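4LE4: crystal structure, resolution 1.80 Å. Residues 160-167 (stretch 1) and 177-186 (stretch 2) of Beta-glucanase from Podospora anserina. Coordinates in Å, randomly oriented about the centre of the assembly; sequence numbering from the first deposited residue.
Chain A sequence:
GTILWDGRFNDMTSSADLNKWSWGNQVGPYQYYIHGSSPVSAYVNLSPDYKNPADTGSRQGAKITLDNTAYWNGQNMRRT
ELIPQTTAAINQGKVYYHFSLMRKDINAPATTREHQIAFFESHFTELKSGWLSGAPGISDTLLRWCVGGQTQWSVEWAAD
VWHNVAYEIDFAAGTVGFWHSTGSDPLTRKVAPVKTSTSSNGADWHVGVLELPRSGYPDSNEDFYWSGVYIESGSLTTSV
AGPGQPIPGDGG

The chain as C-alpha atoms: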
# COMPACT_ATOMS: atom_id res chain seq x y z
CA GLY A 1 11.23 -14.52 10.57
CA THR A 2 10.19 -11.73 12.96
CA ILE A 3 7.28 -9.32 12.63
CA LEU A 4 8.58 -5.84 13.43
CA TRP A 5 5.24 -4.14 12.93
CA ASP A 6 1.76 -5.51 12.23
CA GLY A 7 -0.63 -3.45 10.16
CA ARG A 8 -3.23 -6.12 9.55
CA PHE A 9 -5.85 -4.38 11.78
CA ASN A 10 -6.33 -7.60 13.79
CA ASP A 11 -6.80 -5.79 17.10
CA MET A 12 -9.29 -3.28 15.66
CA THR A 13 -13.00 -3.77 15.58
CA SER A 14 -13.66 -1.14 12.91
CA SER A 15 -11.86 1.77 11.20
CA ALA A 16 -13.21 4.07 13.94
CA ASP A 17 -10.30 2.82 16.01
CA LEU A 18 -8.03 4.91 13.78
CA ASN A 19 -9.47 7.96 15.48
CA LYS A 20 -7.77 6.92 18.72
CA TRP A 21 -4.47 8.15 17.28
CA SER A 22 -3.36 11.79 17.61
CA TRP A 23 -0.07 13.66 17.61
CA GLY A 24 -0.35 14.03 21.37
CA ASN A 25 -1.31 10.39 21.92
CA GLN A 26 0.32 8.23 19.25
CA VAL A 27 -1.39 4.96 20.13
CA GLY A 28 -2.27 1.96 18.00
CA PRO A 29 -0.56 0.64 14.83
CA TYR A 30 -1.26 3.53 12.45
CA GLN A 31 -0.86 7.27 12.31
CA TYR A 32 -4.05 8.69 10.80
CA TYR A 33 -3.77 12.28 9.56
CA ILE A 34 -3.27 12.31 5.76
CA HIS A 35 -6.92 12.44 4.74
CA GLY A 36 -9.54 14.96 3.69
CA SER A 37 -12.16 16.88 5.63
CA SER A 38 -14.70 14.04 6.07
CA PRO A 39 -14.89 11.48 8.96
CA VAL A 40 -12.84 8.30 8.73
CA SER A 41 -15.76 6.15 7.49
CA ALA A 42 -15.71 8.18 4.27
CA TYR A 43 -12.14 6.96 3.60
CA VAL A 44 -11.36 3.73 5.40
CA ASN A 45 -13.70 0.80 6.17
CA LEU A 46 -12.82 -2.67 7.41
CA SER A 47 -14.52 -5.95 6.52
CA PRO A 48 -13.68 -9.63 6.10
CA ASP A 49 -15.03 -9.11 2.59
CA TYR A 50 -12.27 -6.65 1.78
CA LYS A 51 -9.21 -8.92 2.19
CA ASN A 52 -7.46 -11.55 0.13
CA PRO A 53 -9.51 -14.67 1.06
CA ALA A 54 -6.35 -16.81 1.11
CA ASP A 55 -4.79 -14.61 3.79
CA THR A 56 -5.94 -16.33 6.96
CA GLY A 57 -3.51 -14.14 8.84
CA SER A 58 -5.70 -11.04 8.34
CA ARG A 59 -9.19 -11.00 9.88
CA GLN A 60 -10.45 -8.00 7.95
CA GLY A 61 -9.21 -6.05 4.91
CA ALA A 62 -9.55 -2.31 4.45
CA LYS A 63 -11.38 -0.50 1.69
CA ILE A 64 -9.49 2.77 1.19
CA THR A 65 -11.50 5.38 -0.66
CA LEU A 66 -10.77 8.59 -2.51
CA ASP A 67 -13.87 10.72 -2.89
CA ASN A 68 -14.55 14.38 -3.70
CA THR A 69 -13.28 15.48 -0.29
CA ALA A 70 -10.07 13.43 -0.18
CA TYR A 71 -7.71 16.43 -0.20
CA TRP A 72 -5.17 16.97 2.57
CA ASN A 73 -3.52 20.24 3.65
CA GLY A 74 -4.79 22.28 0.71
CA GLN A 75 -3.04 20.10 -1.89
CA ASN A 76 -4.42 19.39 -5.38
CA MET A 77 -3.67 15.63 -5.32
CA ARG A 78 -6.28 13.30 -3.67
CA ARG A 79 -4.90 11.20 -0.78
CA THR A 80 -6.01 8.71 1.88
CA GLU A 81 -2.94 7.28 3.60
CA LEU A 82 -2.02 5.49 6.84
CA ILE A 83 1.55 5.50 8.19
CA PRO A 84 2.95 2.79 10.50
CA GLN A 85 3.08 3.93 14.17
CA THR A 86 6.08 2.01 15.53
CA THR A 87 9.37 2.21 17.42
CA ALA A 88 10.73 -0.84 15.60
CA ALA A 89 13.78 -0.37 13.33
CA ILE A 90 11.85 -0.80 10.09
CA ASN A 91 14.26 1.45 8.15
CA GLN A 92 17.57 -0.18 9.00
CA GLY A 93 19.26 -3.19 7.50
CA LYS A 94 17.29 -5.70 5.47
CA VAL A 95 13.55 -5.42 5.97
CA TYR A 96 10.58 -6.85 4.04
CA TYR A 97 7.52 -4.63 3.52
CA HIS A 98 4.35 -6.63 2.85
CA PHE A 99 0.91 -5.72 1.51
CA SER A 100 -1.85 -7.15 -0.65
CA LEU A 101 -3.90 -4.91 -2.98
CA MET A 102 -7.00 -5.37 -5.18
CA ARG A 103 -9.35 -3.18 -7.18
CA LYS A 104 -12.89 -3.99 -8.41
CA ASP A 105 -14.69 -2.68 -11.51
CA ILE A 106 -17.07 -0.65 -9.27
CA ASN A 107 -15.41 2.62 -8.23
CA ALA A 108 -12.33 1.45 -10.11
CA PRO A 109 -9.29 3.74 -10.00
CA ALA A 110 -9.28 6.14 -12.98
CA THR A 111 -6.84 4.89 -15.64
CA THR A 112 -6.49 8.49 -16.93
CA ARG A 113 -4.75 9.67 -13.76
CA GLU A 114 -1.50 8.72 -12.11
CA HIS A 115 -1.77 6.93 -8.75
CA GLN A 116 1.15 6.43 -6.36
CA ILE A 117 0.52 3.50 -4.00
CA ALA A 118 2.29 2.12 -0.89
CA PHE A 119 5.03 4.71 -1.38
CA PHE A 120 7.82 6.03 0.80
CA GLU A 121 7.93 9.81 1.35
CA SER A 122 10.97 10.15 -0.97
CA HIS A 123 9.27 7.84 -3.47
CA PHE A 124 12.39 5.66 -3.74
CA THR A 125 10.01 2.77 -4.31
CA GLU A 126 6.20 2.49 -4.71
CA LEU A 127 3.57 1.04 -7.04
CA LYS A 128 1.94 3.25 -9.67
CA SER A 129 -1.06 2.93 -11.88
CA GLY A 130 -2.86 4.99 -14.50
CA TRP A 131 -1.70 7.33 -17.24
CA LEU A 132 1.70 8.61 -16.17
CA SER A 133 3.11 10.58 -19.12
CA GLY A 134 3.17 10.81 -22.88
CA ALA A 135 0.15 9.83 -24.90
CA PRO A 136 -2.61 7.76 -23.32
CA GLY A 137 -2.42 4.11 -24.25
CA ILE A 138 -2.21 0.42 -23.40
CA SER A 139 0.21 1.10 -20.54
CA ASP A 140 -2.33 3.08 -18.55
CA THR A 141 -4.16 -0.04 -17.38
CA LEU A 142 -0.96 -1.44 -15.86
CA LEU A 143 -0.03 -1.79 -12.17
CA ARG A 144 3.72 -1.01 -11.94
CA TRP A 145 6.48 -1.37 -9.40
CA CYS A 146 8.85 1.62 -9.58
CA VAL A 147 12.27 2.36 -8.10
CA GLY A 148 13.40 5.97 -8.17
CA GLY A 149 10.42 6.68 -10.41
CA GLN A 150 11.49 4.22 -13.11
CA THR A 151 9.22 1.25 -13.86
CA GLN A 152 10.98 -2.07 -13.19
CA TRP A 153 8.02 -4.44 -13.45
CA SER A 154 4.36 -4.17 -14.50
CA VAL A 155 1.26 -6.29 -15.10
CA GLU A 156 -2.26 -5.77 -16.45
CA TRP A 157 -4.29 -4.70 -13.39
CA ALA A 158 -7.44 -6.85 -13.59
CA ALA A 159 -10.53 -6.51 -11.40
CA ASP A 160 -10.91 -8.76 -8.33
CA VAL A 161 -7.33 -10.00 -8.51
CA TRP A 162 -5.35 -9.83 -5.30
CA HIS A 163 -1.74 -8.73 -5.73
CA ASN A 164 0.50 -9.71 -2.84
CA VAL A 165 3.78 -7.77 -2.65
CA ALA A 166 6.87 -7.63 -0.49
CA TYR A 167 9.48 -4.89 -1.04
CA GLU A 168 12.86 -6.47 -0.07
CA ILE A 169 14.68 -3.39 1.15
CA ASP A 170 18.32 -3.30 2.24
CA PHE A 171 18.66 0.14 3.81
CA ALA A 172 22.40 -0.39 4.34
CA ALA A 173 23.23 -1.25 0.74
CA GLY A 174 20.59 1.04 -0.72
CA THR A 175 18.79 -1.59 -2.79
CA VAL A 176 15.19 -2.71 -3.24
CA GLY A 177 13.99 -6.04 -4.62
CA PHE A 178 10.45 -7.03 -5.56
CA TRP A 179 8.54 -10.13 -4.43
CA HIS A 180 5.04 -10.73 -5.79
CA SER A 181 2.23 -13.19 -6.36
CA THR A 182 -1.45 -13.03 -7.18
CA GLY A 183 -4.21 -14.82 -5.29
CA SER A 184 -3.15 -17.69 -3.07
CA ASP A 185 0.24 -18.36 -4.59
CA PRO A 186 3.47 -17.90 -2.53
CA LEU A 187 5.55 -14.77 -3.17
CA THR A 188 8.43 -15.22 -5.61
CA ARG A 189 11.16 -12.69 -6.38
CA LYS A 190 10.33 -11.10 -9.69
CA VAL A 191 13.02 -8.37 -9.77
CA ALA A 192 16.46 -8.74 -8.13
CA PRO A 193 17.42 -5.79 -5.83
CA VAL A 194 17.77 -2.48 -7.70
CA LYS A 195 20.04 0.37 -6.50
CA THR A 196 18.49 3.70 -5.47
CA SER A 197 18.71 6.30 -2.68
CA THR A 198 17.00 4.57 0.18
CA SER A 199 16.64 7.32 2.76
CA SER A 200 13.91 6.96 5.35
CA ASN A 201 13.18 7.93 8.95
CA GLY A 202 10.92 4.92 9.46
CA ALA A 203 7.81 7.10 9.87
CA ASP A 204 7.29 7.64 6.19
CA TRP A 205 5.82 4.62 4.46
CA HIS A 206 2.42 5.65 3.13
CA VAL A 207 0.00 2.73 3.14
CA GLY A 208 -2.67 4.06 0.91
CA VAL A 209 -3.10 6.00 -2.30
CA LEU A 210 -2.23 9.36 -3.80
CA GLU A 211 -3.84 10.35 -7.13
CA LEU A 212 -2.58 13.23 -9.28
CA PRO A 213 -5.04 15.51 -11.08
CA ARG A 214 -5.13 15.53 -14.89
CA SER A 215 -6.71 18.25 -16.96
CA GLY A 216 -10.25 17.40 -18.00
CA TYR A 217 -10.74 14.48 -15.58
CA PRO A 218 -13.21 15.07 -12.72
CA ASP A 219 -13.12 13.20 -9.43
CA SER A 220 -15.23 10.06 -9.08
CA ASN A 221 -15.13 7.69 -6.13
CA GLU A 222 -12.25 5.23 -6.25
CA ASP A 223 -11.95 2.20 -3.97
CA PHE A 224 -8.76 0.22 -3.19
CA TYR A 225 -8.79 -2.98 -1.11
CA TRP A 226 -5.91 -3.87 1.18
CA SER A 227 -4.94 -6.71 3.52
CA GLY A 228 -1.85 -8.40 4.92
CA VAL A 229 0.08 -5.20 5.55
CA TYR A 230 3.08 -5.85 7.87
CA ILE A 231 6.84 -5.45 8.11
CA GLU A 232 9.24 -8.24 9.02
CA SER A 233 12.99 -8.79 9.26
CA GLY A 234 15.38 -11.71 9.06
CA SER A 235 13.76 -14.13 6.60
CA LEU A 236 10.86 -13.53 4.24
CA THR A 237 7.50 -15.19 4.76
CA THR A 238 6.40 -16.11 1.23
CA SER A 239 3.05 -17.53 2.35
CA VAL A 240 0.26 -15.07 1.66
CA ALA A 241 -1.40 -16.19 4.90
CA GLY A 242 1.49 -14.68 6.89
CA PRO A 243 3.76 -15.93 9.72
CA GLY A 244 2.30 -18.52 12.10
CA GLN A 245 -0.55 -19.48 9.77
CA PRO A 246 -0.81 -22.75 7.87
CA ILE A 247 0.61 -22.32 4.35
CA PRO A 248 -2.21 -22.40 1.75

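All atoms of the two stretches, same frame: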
# COMPACT_ATOMS: atom_id res chain seq x y z
N ASP A 160 -10.78 -7.65 -9.28
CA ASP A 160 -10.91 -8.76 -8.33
C ASP A 160 -9.69 -9.63 -8.13
O ASP A 160 -9.78 -10.70 -7.50
CB ASP A 160 -12.09 -9.66 -8.74
CG ASP A 160 -13.34 -8.87 -9.07
OD1 ASP A 160 -13.67 -7.97 -8.29
OD2 ASP A 160 -14.00 -9.12 -10.11
N VAL A 161 -8.56 -9.23 -8.69
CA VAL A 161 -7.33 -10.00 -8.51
C VAL A 161 -6.55 -9.44 -7.35
O VAL A 161 -6.32 -8.24 -7.30
CB VAL A 161 -6.42 -9.93 -9.79
CG1 VAL A 161 -5.05 -10.58 -9.51
CG2 VAL A 161 -7.11 -10.64 -10.95
N TRP A 162 -6.15 -10.30 -6.42
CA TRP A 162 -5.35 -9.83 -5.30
C TRP A 162 -3.88 -9.91 -5.64
O TRP A 162 -3.41 -10.94 -6.08
CB TRP A 162 -5.63 -10.70 -4.07
CG TRP A 162 -6.84 -10.25 -3.35
CD1 TRP A 162 -8.12 -10.75 -3.48
CD2 TRP A 162 -6.93 -9.13 -2.47
NE1 TRP A 162 -8.99 -10.01 -2.73
CE2 TRP A 162 -8.30 -9.01 -2.09
CE3 TRP A 162 -5.99 -8.21 -1.96
CZ2 TRP A 162 -8.75 -8.01 -1.23
CZ3 TRP A 162 -6.45 -7.19 -1.09
CH2 TRP A 162 -7.82 -7.11 -0.73
N HIS A 163 -3.17 -8.79 -5.49
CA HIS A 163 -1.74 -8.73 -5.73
C HIS A 163 -1.05 -8.65 -4.40
O HIS A 163 -1.22 -7.69 -3.65
CB HIS A 163 -1.39 -7.48 -6.54
CG HIS A 163 -1.79 -7.58 -7.97
ND1 HIS A 163 -0.95 -8.06 -8.95
CD2 HIS A 163 -2.97 -7.32 -8.59
CE1 HIS A 163 -1.59 -8.10 -10.11
NE2 HIS A 163 -2.82 -7.66 -9.91
N ASN A 164 -0.24 -9.66 -4.11
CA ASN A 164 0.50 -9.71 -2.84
C ASN A 164 1.93 -9.28 -3.17
O ASN A 164 2.53 -9.80 -4.08
CB ASN A 164 0.49 -11.15 -2.33
CG ASN A 164 -0.91 -11.79 -2.43
OD1 ASN A 164 -1.14 -12.77 -3.18
ND2 ASN A 164 -1.83 -11.23 -1.70
N VAL A 165 2.46 -8.34 -2.40
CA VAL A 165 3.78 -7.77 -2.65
C VAL A 165 4.65 -7.74 -1.39
O VAL A 165 4.13 -7.68 -0.26
CB VAL A 165 3.64 -6.28 -3.08
CG1 VAL A 165 5.02 -5.58 -3.20
CG2 VAL A 165 2.84 -6.17 -4.38
N ALA A 166 5.96 -7.87 -1.58
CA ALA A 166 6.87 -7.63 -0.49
C ALA A 166 8.03 -6.85 -1.10
O ALA A 166 8.63 -7.30 -2.09
CB ALA A 166 7.38 -8.92 0.15
N TYR A 167 8.31 -5.65 -0.58
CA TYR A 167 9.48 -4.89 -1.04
C TYR A 167 10.62 -5.46 -0.18
O TYR A 167 10.49 -5.47 1.03
CB TYR A 167 9.41 -3.42 -0.67
CG TYR A 167 8.27 -2.63 -1.23
CD1 TYR A 167 7.79 -2.89 -2.51
CD2 TYR A 167 7.73 -1.57 -0.51
CE1 TYR A 167 6.79 -2.08 -3.06
CE2 TYR A 167 6.72 -0.76 -1.05
CZ TYR A 167 6.26 -1.02 -2.33
OH TYR A 167 5.27 -0.22 -2.89
N GLY A 177 14.39 -4.91 -3.78
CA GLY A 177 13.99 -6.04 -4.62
C GLY A 177 12.47 -6.18 -4.54
O GLY A 177 11.85 -5.66 -3.61
N PHE A 178 11.89 -6.92 -5.47
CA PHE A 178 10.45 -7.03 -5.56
C PHE A 178 9.96 -8.47 -5.55
O PHE A 178 10.33 -9.25 -6.42
CB PHE A 178 10.01 -6.31 -6.85
CG PHE A 178 8.52 -6.33 -7.09
CD1 PHE A 178 7.66 -5.55 -6.33
CD2 PHE A 178 8.00 -7.06 -8.15
CE1 PHE A 178 6.30 -5.49 -6.63
CE2 PHE A 178 6.66 -7.02 -8.47
CZ PHE A 178 5.81 -6.22 -7.70
N TRP A 179 9.14 -8.80 -4.56
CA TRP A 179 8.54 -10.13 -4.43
C TRP A 179 7.04 -9.93 -4.72
O TRP A 179 6.47 -8.91 -4.35
CB TRP A 179 8.74 -10.68 -3.03
CG TRP A 179 10.16 -10.98 -2.75
CD1 TRP A 179 11.17 -10.09 -2.52
CD2 TRP A 179 10.75 -12.29 -2.65
NE1 TRP A 179 12.36 -10.77 -2.28
CE2 TRP A 179 12.12 -12.11 -2.36
CE3 TRP A 179 10.23 -13.59 -2.78
CZ2 TRP A 179 13.01 -13.20 -2.18
CZ3 TRP A 179 11.10 -14.68 -2.62
CH2 TRP A 179 12.48 -14.47 -2.32
N HIS A 180 6.43 -10.90 -5.39
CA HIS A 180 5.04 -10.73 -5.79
C HIS A 180 4.35 -12.04 -6.09
O HIS A 180 5.00 -13.01 -6.43
CB HIS A 180 5.04 -9.88 -7.08
CG HIS A 180 3.72 -9.84 -7.83
ND1 HIS A 180 2.73 -8.91 -7.57
CD2 HIS A 180 3.25 -10.62 -8.84
CE1 HIS A 180 1.71 -9.12 -8.38
NE2 HIS A 180 2.00 -10.15 -9.16
N SER A 181 3.03 -12.05 -5.95
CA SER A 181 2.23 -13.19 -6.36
C SER A 181 0.81 -12.67 -6.48
O SER A 181 0.50 -11.57 -6.03
CB SER A 181 2.24 -14.32 -5.33
OG SER A 181 1.46 -13.96 -4.22
N THR A 182 -0.05 -13.43 -7.14
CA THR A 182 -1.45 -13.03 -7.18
C THR A 182 -2.22 -14.17 -6.52
O THR A 182 -1.77 -15.31 -6.53
CB THR A 182 -1.99 -12.80 -8.60
OG1 THR A 182 -1.72 -13.94 -9.43
CG2 THR A 182 -1.37 -11.54 -9.19
N GLY A 183 -3.36 -13.83 -5.93
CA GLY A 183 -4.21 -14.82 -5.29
C GLY A 183 -3.64 -15.55 -4.10
O GLY A 183 -3.20 -14.95 -3.14
N SER A 184 -3.65 -16.87 -4.17
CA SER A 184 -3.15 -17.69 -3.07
C SER A 184 -1.73 -18.16 -3.24
O SER A 184 -1.18 -18.80 -2.35
CB SER A 184 -4.03 -18.94 -2.91
OG SER A 184 -5.38 -18.58 -2.68
N ASP A 185 -1.12 -17.86 -4.38
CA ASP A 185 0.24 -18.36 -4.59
C ASP A 185 1.31 -17.68 -3.73
O ASP A 185 1.18 -16.51 -3.40
CB ASP A 185 0.60 -18.23 -6.07
CG ASP A 185 -0.38 -18.98 -6.95
OD1 ASP A 185 -0.60 -20.20 -6.72
OD2 ASP A 185 -0.92 -18.37 -7.88
N PRO A 186 2.36 -18.42 -3.35
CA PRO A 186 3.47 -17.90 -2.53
C PRO A 186 4.23 -16.82 -3.30
O PRO A 186 4.37 -16.90 -4.52
CB PRO A 186 4.38 -19.11 -2.36
CG PRO A 186 3.49 -20.30 -2.59
CD PRO A 186 2.56 -19.85 -3.67

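Residues 163-167 and 177-182 run as neighbouring antiparallel strands, their axes 4.7 Å apart at closest approach. Two reciprocal amide-carbonyl pairs hold the register. At Asn-164 and Ser-181, Asn-164 N donates to Ser-181 O (2.8 Å) and Ser-181 N to Asn-164 O (3.0 Å); at Ala-166 and Trp-179, Ala-166 N donates to Trp-179 O (3.0 Å) and Trp-179 N to Ala-166 O (2.9 Å). A fifth bond, Gly-183 N to Trp-162 O (2.9 Å), extends the ladder into the type II' turn from Thr-182 to Asp-185, where Gly-183 takes a positive phi that favours glycine. Between these pairs, CA-H groups approach the same carbonyls: His-180 CA lies 3.2 Å from Asn-164 O, and Val-165 CA 3.4 Å from Trp-179 O.

On the Asn-164 face, Ser-181 OG donates to Asp-185 O (2.7 Å), tying strand to turn, while the Asn-164 amide, whose orientation is uncertain, sits beside Ser-181 and Gly-183. Farther along, Ala-166 CB packs on Trp-179 CB (3.9 Å).

On the other face, the rings of His-163 and His-180 meet rim to rim, with His-163 ND1 2.9 Å from His-180 CE1. The methyl Thr-182 CG2 covers one face of the His-163 ring, and Val-165 CG1 meets Phe-178 CE1 at 3.7 Å, an apolar contact. Tyr-167 OH is satisfied elsewhere in the structure.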